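Local coordinates for histidine acid phosphatase (Hafnia alvei, PDB 4ARU), which belongs to branch 2 of the histidine phosphatase superfamily and is also known as a phytase, at residues D83-T95 with P292-H306. Sequence-based numbering, arbitrary orientation. Where two conformers were deposited one is given.
Sequences DAVYVWADVDQRT and PDISPDNKILFIAGH. With TLA (L(+)-tartaric acid), chain B.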
ATOM      1  N   ASP A  83       4.627 -25.052  -7.306  1.00 18.46           N
ATOM      2  CA  ASP A  83       5.496 -24.766  -6.152  1.00 17.29           C
ATOM      3  C   ASP A  83       6.198 -23.396  -6.257  1.00 15.22           C
ATOM      4  O   ASP A  83       6.529 -22.797  -5.279  1.00 14.80           O
ATOM      5  CB  ASP A  83       6.603 -25.830  -6.077  1.00 18.98           C
ATOM      6  CG  ASP A  83       6.149 -27.176  -5.473  1.00 21.05           C
ATOM      7  OD1 ASP A  83       5.131 -27.250  -4.794  1.00 21.62           O
ATOM      8  OD2 ASP A  83       6.843 -28.175  -5.686  1.00 24.10           O
ATOM      9  N   ALA A  84       6.368 -22.913  -7.466  1.00 13.55           N
ATOM     10  CA  ALA A  84       7.126 -21.669  -7.694  1.00 12.26           C
ATOM     11  C   ALA A  84       6.405 -20.418  -7.269  1.00 11.15           C
ATOM     12  O   ALA A  84       7.049 -19.459  -6.926  1.00 10.46           O
ATOM     13  CB  ALA A  84       7.507 -21.541  -9.164  1.00 12.57           C
ATOM     14  N   VAL A  85       5.081 -20.422  -7.320  1.00 10.48           N
ATOM     15  CA  VAL A  85       4.277 -19.237  -7.113  1.00  9.88           C
ATOM     16  C   VAL A  85       3.251 -19.452  -6.005  1.00  9.39           C
ATOM     17  O   VAL A  85       2.577 -20.468  -5.981  1.00 10.00           O
ATOM     18  CB  VAL A  85       3.526 -18.852  -8.390  1.00 10.68           C
ATOM     19  CG1 VAL A  85       2.737 -17.567  -8.187  1.00 10.79           C
ATOM     20  CG2 VAL A  85       4.504 -18.716  -9.561  1.00 11.42           C
ATOM     21  N   TYR A  86       3.184 -18.522  -5.070  1.00  8.33           N
ATOM     22  CA  TYR A  86       2.291 -18.598  -3.944  1.00  7.83           C
ATOM     23  C   TYR A  86       1.706 -17.257  -3.651  1.00  7.12           C
ATOM     24  O   TYR A  86       2.412 -16.280  -3.566  1.00  6.57           O
ATOM     25  CB  TYR A  86       3.018 -19.136  -2.722  1.00  7.95           C
ATOM     26  CG  TYR A  86       2.170 -19.398  -1.481  1.00  8.14           C
ATOM     27  CD1 TYR A  86       1.802 -18.404  -0.639  1.00  7.71           C
ATOM     28  CD2 TYR A  86       1.876 -20.679  -1.112  1.00  8.85           C
ATOM     29  CE1 TYR A  86       1.051 -18.663   0.518  1.00  8.02           C
ATOM     30  CE2 TYR A  86       1.116 -20.962   0.014  1.00  9.29           C
ATOM     31  CZ  TYR A  86       0.714 -19.936   0.836  1.00  8.82           C
ATOM     32  OH  TYR A  86       0.011 -20.193   2.003  1.00  9.44           O
ATOM     33  N   VAL A  87       0.380 -17.211  -3.464  1.00  7.12           N
ATOM     34  CA  VAL A  87      -0.345 -16.025  -3.077  1.00  6.67           C
ATOM     35  C   VAL A  87      -0.951 -16.186  -1.696  1.00  6.76           C
ATOM     36  O   VAL A  87      -1.670 -17.117  -1.467  1.00  6.95           O
ATOM     37  CB  VAL A  87      -1.488 -15.648  -4.085  1.00  6.74           C
ATOM     38  CG1 VAL A  87      -2.256 -14.469  -3.550  1.00  6.40           C
ATOM     39  CG2 VAL A  87      -0.941 -15.386  -5.472  1.00  6.85           C
ATOM     40  N   TRP A  88      -0.676 -15.229  -0.821  1.00  6.36           N
ATOM     41  CA  TRP A  88      -1.389 -15.066   0.449  1.00  6.65           C
ATOM     42  C   TRP A  88      -2.173 -13.765   0.391  1.00  6.24           C
ATOM     43  O   TRP A  88      -1.573 -12.708   0.308  1.00  6.11           O
ATOM     44  CB  TRP A  88      -0.469 -15.084   1.667  1.00  6.91           C
ATOM     45  CG  TRP A  88      -1.250 -15.121   2.939  1.00  7.39           C
ATOM     46  CD1 TRP A  88      -1.612 -14.052   3.742  1.00  7.20           C
ATOM     47  CD2 TRP A  88      -1.923 -16.244   3.485  1.00  7.76           C
ATOM     48  NE1 TRP A  88      -2.413 -14.464   4.755  1.00  7.84           N
ATOM     49  CE2 TRP A  88      -2.614 -15.799   4.648  1.00  8.05           C
ATOM     50  CE3 TRP A  88      -1.957 -17.602   3.168  1.00  8.34           C
ATOM     51  CZ2 TRP A  88      -3.343 -16.662   5.467  1.00  8.59           C
ATOM     52  CZ3 TRP A  88      -2.660 -18.452   3.997  1.00  8.94           C
ATOM     53  CH2 TRP A  88      -3.391 -17.979   5.101  1.00  9.11           C
ATOM     54  N   ALA A  89      -3.496 -13.835   0.414  1.00  6.45           N
ATOM     55  CA  ALA A  89      -4.329 -12.654   0.385  1.00  5.94           C
ATOM     56  C   ALA A  89      -5.014 -12.452   1.710  1.00  6.32           C
ATOM     57  O   ALA A  89      -5.363 -13.421   2.379  1.00  6.48           O
ATOM     58  CB  ALA A  89      -5.414 -12.786  -0.695  1.00  6.12           C
ATOM     59  N   ASP A  90      -5.243 -11.176   2.061  1.00  6.06           N
ATOM     60  CA  ASP A  90      -6.093 -10.880   3.197  1.00  6.64           C
ATOM     61  C   ASP A  90      -7.514 -11.332   2.898  1.00  7.00           C
ATOM     62  O   ASP A  90      -7.877 -11.644   1.775  1.00  7.11           O
ATOM     63  CB  ASP A  90      -6.055  -9.383   3.539  1.00  6.72           C
ATOM     64  CG  ASP A  90      -6.494  -9.062   4.974  1.00  7.24           C
ATOM     65  OD1 ASP A  90      -6.729  -9.945   5.818  1.00  7.50           O
ATOM     66  OD2 ASP A  90      -6.578  -7.821   5.203  1.00  7.64           O
ATOM     67  N   VAL A  91      -8.324 -11.317   3.937  1.00  7.68           N
ATOM     68  CA  VAL A  91      -9.651 -11.914   3.925  1.00  8.39           C
ATOM     69  C   VAL A  91     -10.679 -11.219   3.041  1.00  8.48           C
ATOM     70  O   VAL A  91     -11.689 -11.852   2.700  1.00  9.31           O
ATOM     71  CB  VAL A  91     -10.231 -12.023   5.341  1.00  9.16           C
ATOM     72  CG1 VAL A  91      -9.422 -13.036   6.067  1.00  9.77           C
ATOM     73  CG2 VAL A  91     -10.302 -10.709   6.112  1.00  9.11           C
ATOM     74  N   ASP A  92     -10.456  -9.940   2.734  1.00  8.25           N
ATOM     75  CA  ASP A  92     -11.473  -9.158   2.049  1.00  8.60           C
ATOM     76  C   ASP A  92     -11.656  -9.600   0.595  1.00  7.94           C
ATOM     77  O   ASP A  92     -10.764 -10.137  -0.042  1.00  7.27           O
ATOM     78  CB  ASP A  92     -11.094  -7.675   2.089  1.00  9.42           C
ATOM     79  CG  ASP A  92     -10.936  -7.166   3.480  1.00 11.38           C
ATOM     80  OD1 ASP A  92     -11.910  -7.334   4.264  1.00 14.41           O
ATOM     81  OD2 ASP A  92      -9.824  -6.701   3.797  1.00 13.73           O
ATOM     82  N   GLN A  93     -12.835  -9.358   0.070  1.00  7.93           N
ATOM     83  CA  GLN A  93     -13.088  -9.593  -1.327  1.00  8.15           C
ATOM     84  C   GLN A  93     -12.014  -8.904  -2.175  1.00  7.32           C
ATOM     85  O   GLN A  93     -11.465  -9.468  -3.144  1.00  6.84           O
ATOM     86  CB  GLN A  93     -14.510  -9.117  -1.694  1.00  8.87           C
ATOM     87  CG  GLN A  93     -14.932  -9.362  -3.140  1.00  9.66           C
ATOM     88  CD  GLN A  93     -14.619  -8.251  -4.104  1.00  9.83           C
ATOM     89  OE1 GLN A  93     -13.934  -7.319  -3.802  1.00  9.60           O
ATOM     90  NE2 GLN A  93     -15.139  -8.401  -5.320  1.00 12.70           N
ATOM     91  N   ARG A  94     -11.698  -7.656  -1.849  1.00  7.03           N
ATOM     92  CA  ARG A  94     -10.825  -6.854  -2.715  1.00  7.00           C
ATOM     93  C   ARG A  94      -9.429  -7.470  -2.782  1.00  6.58           C
ATOM     94  O   ARG A  94      -8.788  -7.409  -3.840  1.00  6.61           O
ATOM     95  CB  ARG A  94     -10.808  -5.395  -2.282  1.00  7.74           C
ATOM     96  CG  ARG A  94     -10.373  -5.126  -0.855  1.00  8.76           C
ATOM     97  CD  ARG A  94     -10.509  -3.612  -0.550  1.00 10.52           C
ATOM     98  NE  ARG A  94     -10.309  -3.340   0.865  1.00 11.97           N
ATOM     99  CZ  ARG A  94     -11.267  -3.321   1.770  1.00 14.01           C
ATOM    100  NH1 ARG A  94     -12.516  -3.580   1.415  1.00 16.42           N
ATOM    101  NH2 ARG A  94     -10.991  -3.080   3.042  1.00 15.38           N
ATOM    102  N   THR A  95      -8.950  -8.022  -1.678  1.00  6.15           N
ATOM    103  CA  THR A  95      -7.613  -8.604  -1.629  1.00  5.72           C
ATOM    104  C   THR A  95      -7.613 -10.041  -2.220  1.00  6.00           C
ATOM    105  O   THR A  95      -6.706 -10.377  -2.974  1.00  5.43           O
ATOM    106  CB  THR A  95      -7.058  -8.617  -0.178  1.00  5.83           C
ATOM    107  OG1 THR A  95      -8.069  -9.023   0.739  1.00  6.36           O
ATOM    108  CG2 THR A  95      -6.614  -7.256   0.236  1.00  5.64           C
ATOM    109  N   PRO A 292       0.691 -21.591   5.174  1.00 14.95           N
ATOM    110  CA  PRO A 292       0.329 -22.995   4.967  1.00 15.69           C
ATOM    111  C   PRO A 292       0.539 -23.471   3.544  1.00 15.86           C
ATOM    112  O   PRO A 292       0.195 -22.763   2.613  1.00 14.94           O
ATOM    113  CB  PRO A 292      -1.147 -23.048   5.350  1.00 16.06           C
ATOM    114  CG  PRO A 292      -1.618 -21.681   5.286  1.00 15.36           C
ATOM    115  CD  PRO A 292      -0.459 -20.745   5.500  1.00 14.48           C
ATOM    116  N   ASP A 293       1.151 -24.646   3.411  1.00 17.29           N
ATOM    117  CA  ASP A 293       1.279 -25.265   2.096  0.50 17.79           C
ATOM    118  C   ASP A 293       2.281 -24.566   1.157  1.00 18.27           C
ATOM    119  O   ASP A 293       2.199 -24.775  -0.048  1.00 20.47           O
ATOM    120  CB  ASP A 293      -0.136 -25.283   1.445  0.50 17.50           C
ATOM    121  CG  ASP A 293      -0.190 -25.998   0.116  0.50 17.46           C
ATOM    122  OD1 ASP A 293       0.416 -27.071   0.006  0.50 17.81           O
ATOM    123  OD2 ASP A 293      -0.880 -25.485  -0.805  0.50 16.60           O
ATOM    124  N   ILE A 294       3.147 -23.675   1.651  1.00 16.32           N
ATOM    125  CA  ILE A 294       4.111 -23.021   0.764  1.00 15.36           C
ATOM    126  C   ILE A 294       5.267 -23.969   0.550  1.00 16.28           C
ATOM    127  O   ILE A 294       5.618 -24.715   1.460  1.00 16.26           O
ATOM    128  CB  ILE A 294       4.588 -21.643   1.304  1.00 14.66           C
ATOM    129  CG1 ILE A 294       5.301 -20.858   0.187  1.00 14.11           C
ATOM    130  CG2 ILE A 294       5.447 -21.808   2.560  1.00 15.11           C
ATOM    131  CD1 ILE A 294       5.419 -19.398   0.524  1.00 13.59           C
ATOM    132  N   SER A 295       5.814 -23.986  -0.660  1.00 15.59           N
ATOM    133  CA  SER A 295       6.915 -24.891  -0.995  1.00 16.79           C
ATOM    134  C   SER A 295       8.221 -24.318  -0.536  1.00 17.29           C
ATOM    135  O   SER A 295       8.431 -23.110  -0.636  1.00 16.11           O
ATOM    136  CB  SER A 295       6.985 -25.119  -2.505  1.00 16.76           C
ATOM    137  OG  SER A 295       8.091 -25.973  -2.810  1.00 18.44           O
ATOM    138  N   PRO A 296       9.125 -25.187  -0.074  1.00 18.91           N
ATOM    139  CA  PRO A 296      10.497 -24.759   0.086  1.00 19.56           C
ATOM    140  C   PRO A 296      11.165 -24.220  -1.202  1.00 19.10           C
ATOM    141  O   PRO A 296      12.127 -23.502  -1.098  1.00 20.56           O
ATOM    142  CB  PRO A 296      11.216 -26.026   0.576  1.00 21.36           C
ATOM    143  CG  PRO A 296      10.133 -26.904   1.090  1.00 21.99           C
ATOM    144  CD  PRO A 296       8.911 -26.594   0.319  1.00 21.00           C
ATOM    145  N   ASP A 297      10.640 -24.550  -2.378  1.00 19.21           N
ATOM    146  CA  ASP A 297      11.194 -24.143  -3.666  1.00 19.27           C
ATOM    147  C   ASP A 297      10.447 -22.915  -4.231  1.00 16.49           C
ATOM    148  O   ASP A 297      10.484 -22.641  -5.438  1.00 16.55           O
ATOM    149  CB  ASP A 297      11.068 -25.307  -4.685  1.00 22.06           C
ATOM    150  CG  ASP A 297      11.782 -26.595  -4.227  1.00 24.90           C
ATOM    151  OD1 ASP A 297      12.848 -26.494  -3.579  1.00 27.65           O
ATOM    152  OD2 ASP A 297      11.267 -27.708  -4.513  1.00 27.32           O
ATOM    153  N   ASN A 298       9.709 -22.225  -3.373  1.00 14.92           N
ATOM    154  CA  ASN A 298       8.942 -21.055  -3.800  1.00 13.06           C
ATOM    155  C   ASN A 298       9.873 -19.997  -4.347  1.00 12.45           C
ATOM    156  O   ASN A 298      10.934 -19.770  -3.740  1.00 12.28           O
ATOM    157  CB  ASN A 298       8.152 -20.485  -2.628  1.00 12.54           C
ATOM    158  CG  ASN A 298       7.409 -19.226  -3.001  1.00 11.65           C
ATOM    159  OD1 ASN A 298       7.887 -18.090  -2.760  1.00 12.05           O
ATOM    160  ND2 ASN A 298       6.333 -19.389  -3.714  1.00 11.22           N
ATOM    161  N   LYS A 299       9.507 -19.424  -5.487  1.00 12.15           N
ATOM    162  CA  LYS A 299      10.266 -18.357  -6.136  1.00 12.25           C
ATOM    163  C   LYS A 299       9.568 -16.984  -6.060  1.00 10.72           C
ATOM    164  O   LYS A 299      10.245 -15.940  -6.066  1.00  9.68           O
ATOM    165  CB  LYS A 299      10.503 -18.700  -7.605  1.00 14.04           C
ATOM    166  CG  LYS A 299      11.212 -20.020  -7.872  1.00 16.68           C
ATOM    167  CD  LYS A 299      12.513 -20.077  -7.122  1.00 18.50           C
ATOM    168  CE  LYS A 299      13.290 -21.378  -7.412  1.00 21.61           C
ATOM    169  NZ  LYS A 299      13.986 -21.306  -8.720  1.00 24.01           N
ATOM    170  N   ILE A 300       8.241 -16.976  -6.041  1.00  9.73           N
ATOM    171  CA  ILE A 300       7.483 -15.765  -6.033  1.00  9.10           C
ATOM    172  C   ILE A 300       6.405 -15.893  -4.960  1.00  8.38           C
ATOM    173  O   ILE A 300       5.557 -16.797  -5.028  1.00  7.99           O
ATOM    174  CB  ILE A 300       6.813 -15.471  -7.380  1.00  9.96           C
ATOM    175  CG1 ILE A 300       7.871 -15.345  -8.520  1.00 11.47           C
ATOM    176  CG2 ILE A 300       5.945 -14.207  -7.300  1.00  9.53           C
ATOM    177  CD1 ILE A 300       7.247 -15.488  -9.873  1.00 13.03           C
ATOM    178  N   LEU A 301       6.457 -15.011  -3.989  1.00  7.41           N
ATOM    179  CA  LEU A 301       5.476 -14.915  -2.903  1.00  7.14           C
ATOM    180  C   LEU A 301       4.784 -13.569  -3.089  1.00  6.49           C
ATOM    181  O   LEU A 301       5.418 -12.529  -2.984  1.00  6.24           O
ATOM    182  CB  LEU A 301       6.108 -15.053  -1.532  1.00  7.23           C
ATOM    183  CG  LEU A 301       5.261 -14.720  -0.304  1.00  7.07           C
ATOM    184  CD1 LEU A 301       4.014 -15.586  -0.297  1.00  7.37           C
ATOM    185  CD2 LEU A 301       6.011 -14.841   0.988  1.00  7.41           C
ATOM    186  N   PHE A 302       3.492 -13.581  -3.416  1.00  6.24           N
ATOM    187  CA  PHE A 302       2.696 -12.388  -3.621  1.00  5.85           C
ATOM    188  C   PHE A 302       1.719 -12.290  -2.437  1.00  5.78           C
ATOM    189  O   PHE A 302       0.909 -13.228  -2.217  1.00  6.00           O
ATOM    190  CB  PHE A 302       1.946 -12.476  -4.954  1.00  6.22           C
ATOM    191  CG  PHE A 302       1.135 -11.273  -5.302  1.00  5.93           C
ATOM    192  CD1 PHE A 302      -0.187 -11.179  -4.909  1.00  6.03           C
ATOM    193  CD2 PHE A 302       1.665 -10.226  -6.057  1.00  5.80           C
ATOM    194  CE1 PHE A 302      -0.976 -10.106  -5.301  1.00  6.04           C
ATOM    195  CE2 PHE A 302       0.877  -9.134  -6.429  1.00  5.85           C
ATOM    196  CZ  PHE A 302      -0.448  -9.079  -6.022  1.00  5.65           C
ATOM    197  N   ILE A 303       1.746 -11.153  -1.751  1.00  5.60           N
ATOM    198  CA  ILE A 303       0.971 -10.905  -0.583  1.00  5.80           C
ATOM    199  C   ILE A 303       0.030  -9.765  -0.912  1.00  5.28           C
ATOM    200  O   ILE A 303       0.486  -8.611  -1.179  1.00  5.46           O
ATOM    201  CB  ILE A 303       1.854 -10.575   0.636  1.00  6.12           C
ATOM    202  CG1 ILE A 303       2.875 -11.680   0.920  1.00  6.75           C
ATOM    203  CG2 ILE A 303       0.967 -10.297   1.850  1.00  6.23           C
ATOM    204  CD1 ILE A 303       3.899 -11.309   1.984  1.00  7.17           C
ATOM    205  N   ALA A 304      -1.275 -10.046  -0.892  1.00  5.30           N
ATOM    206  CA  ALA A 304      -2.284  -9.074  -1.319  1.00  5.11           C
ATOM    207  C   ALA A 304      -2.897  -8.432  -0.083  1.00  5.06           C
ATOM    208  O   ALA A 304      -3.701  -9.023   0.615  1.00  5.17           O
ATOM    209  CB  ALA A 304      -3.381  -9.748  -2.167  1.00  5.35           C
ATOM    210  N   GLY A 305      -2.494  -7.176   0.125  1.00  4.90           N
ATOM    211  CA  GLY A 305      -2.901  -6.402   1.282  1.00  5.11           C
ATOM    212  C   GLY A 305      -3.418  -5.003   0.943  1.00  5.11           C
ATOM    213  O   GLY A 305      -4.119  -4.795  -0.068  1.00  5.36           O
ATOM    214  N   HIS A 306      -3.025  -4.041   1.779  1.00  5.37           N
ATOM    215  CA  HIS A 306      -3.655  -2.730   1.870  1.00  5.57           C
ATOM    216  C   HIS A 306      -2.587  -1.653   1.848  1.00  5.56           C
ATOM    217  O   HIS A 306      -1.383  -1.920   2.094  1.00  5.61           O
ATOM    218  CB  HIS A 306      -4.435  -2.607   3.142  1.00  6.14           C
ATOM    219  CG  HIS A 306      -5.397  -3.740   3.361  1.00  6.50           C
ATOM    220  ND1 HIS A 306      -6.714  -3.702   2.944  1.00  7.26           N
ATOM    221  CD2 HIS A 306      -5.204  -4.972   3.888  1.00  7.41           C
ATOM    222  CE1 HIS A 306      -7.297  -4.837   3.253  1.00  7.68           C
ATOM    223  NE2 HIS A 306      -6.416  -5.620   3.845  1.00  7.66           N
TER
HETATM  224  O1  TLA B1414      -8.860  -1.842   4.316  1.00 15.08           O
HETATM  225  O11 TLA B1414      -9.394   0.352   4.394  1.00 15.22           O
HETATM  226  C1  TLA B1414      -8.961  -0.682   3.805  1.00 12.69           C
HETATM  227  C2  TLA B1414      -8.584  -0.524   2.367  1.00 11.04           C
HETATM  228  O2  TLA B1414      -8.205  -1.779   1.819  1.00 10.87           O
HETATM  229  C3  TLA B1414      -7.392   0.442   2.281  1.00 10.59           C
HETATM  230  O3  TLA B1414      -6.349   0.098   3.178  1.00 10.33           O
HETATM  231  C4  TLA B1414      -6.882   0.506   0.865  1.00 10.15           C
HETATM  232  O4  TLA B1414      -7.647   1.022   0.000  1.00  9.92           O
HETATM  233  O41 TLA B1414      -5.728   0.083   0.560  1.00  9.00           O
HETATM  234  O   HOH W   1       5.083 -22.347  -3.019  1.00 13.06           O
HETATM  235  O   HOH W   2       7.583 -28.543  -2.419  1.00 23.99           O
HETATM  236  O   HOH W   3       9.295 -28.091  -6.358  1.00 37.80           O
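Strands 85-89 and 300-305 pair in parallel, with axes 4.7 Å apart at closest and 17° from parallel, through a ladder of backbone hydrogen bonds running from Ala84 to Asp90. Ala84 O starts it by accepting from both Lys299 N and Ile300 N. On one sheet face the Tyr86 ring lies beside Leu301, and Ile294 covers one side of it in a CH-pi contact. With CG anti to the backbone N (chi1 -174°), the ring reaches out to the 292-295 loop, where Tyr86 OH donates to Pro292 O at 2.6 Å. Pro292 CD also packs on Trp88 CZ3 at 3.5 Å. Asn298 ND2 reaches forward to Ile300 O, which already accepts from Tyr86 N; it comes from above the carbonyl plane. One water joins Asp83 O to Ser295 N, and another bridges the Asp83 and Asp297 carboxylates.

At the C-terminal ends of the strands, His306 NE2 donates to Asp90 OD2 at 2.6 Å. The bond lies in the ring plane and uses the anti lone pair of OD2, with carboxylate and ring planes 89° apart. This probably fixes the ring's rotation. Thr95 CG2 sits over one ring face, while His306 ND1 is 2.7 Å from tartaric acid O2. Arg94 holds the same ligand through NE to O2 and NH2 to O1, and Arg18, His19, Arg22 and Asp307 complete its site.

The pair belongs to the mixed sheet of the histidine phosphatase fold, and residues after its C-terminal ends line the tartaric acid pocket. Val85, Val87 and Phe302 meet helix 93-106 on the opposite sheet face, whereas Leu301 and Ile303 pack on helix 264-282. Strand 9-18 flanks 300-305, and strand 115-116 flanks 85-89.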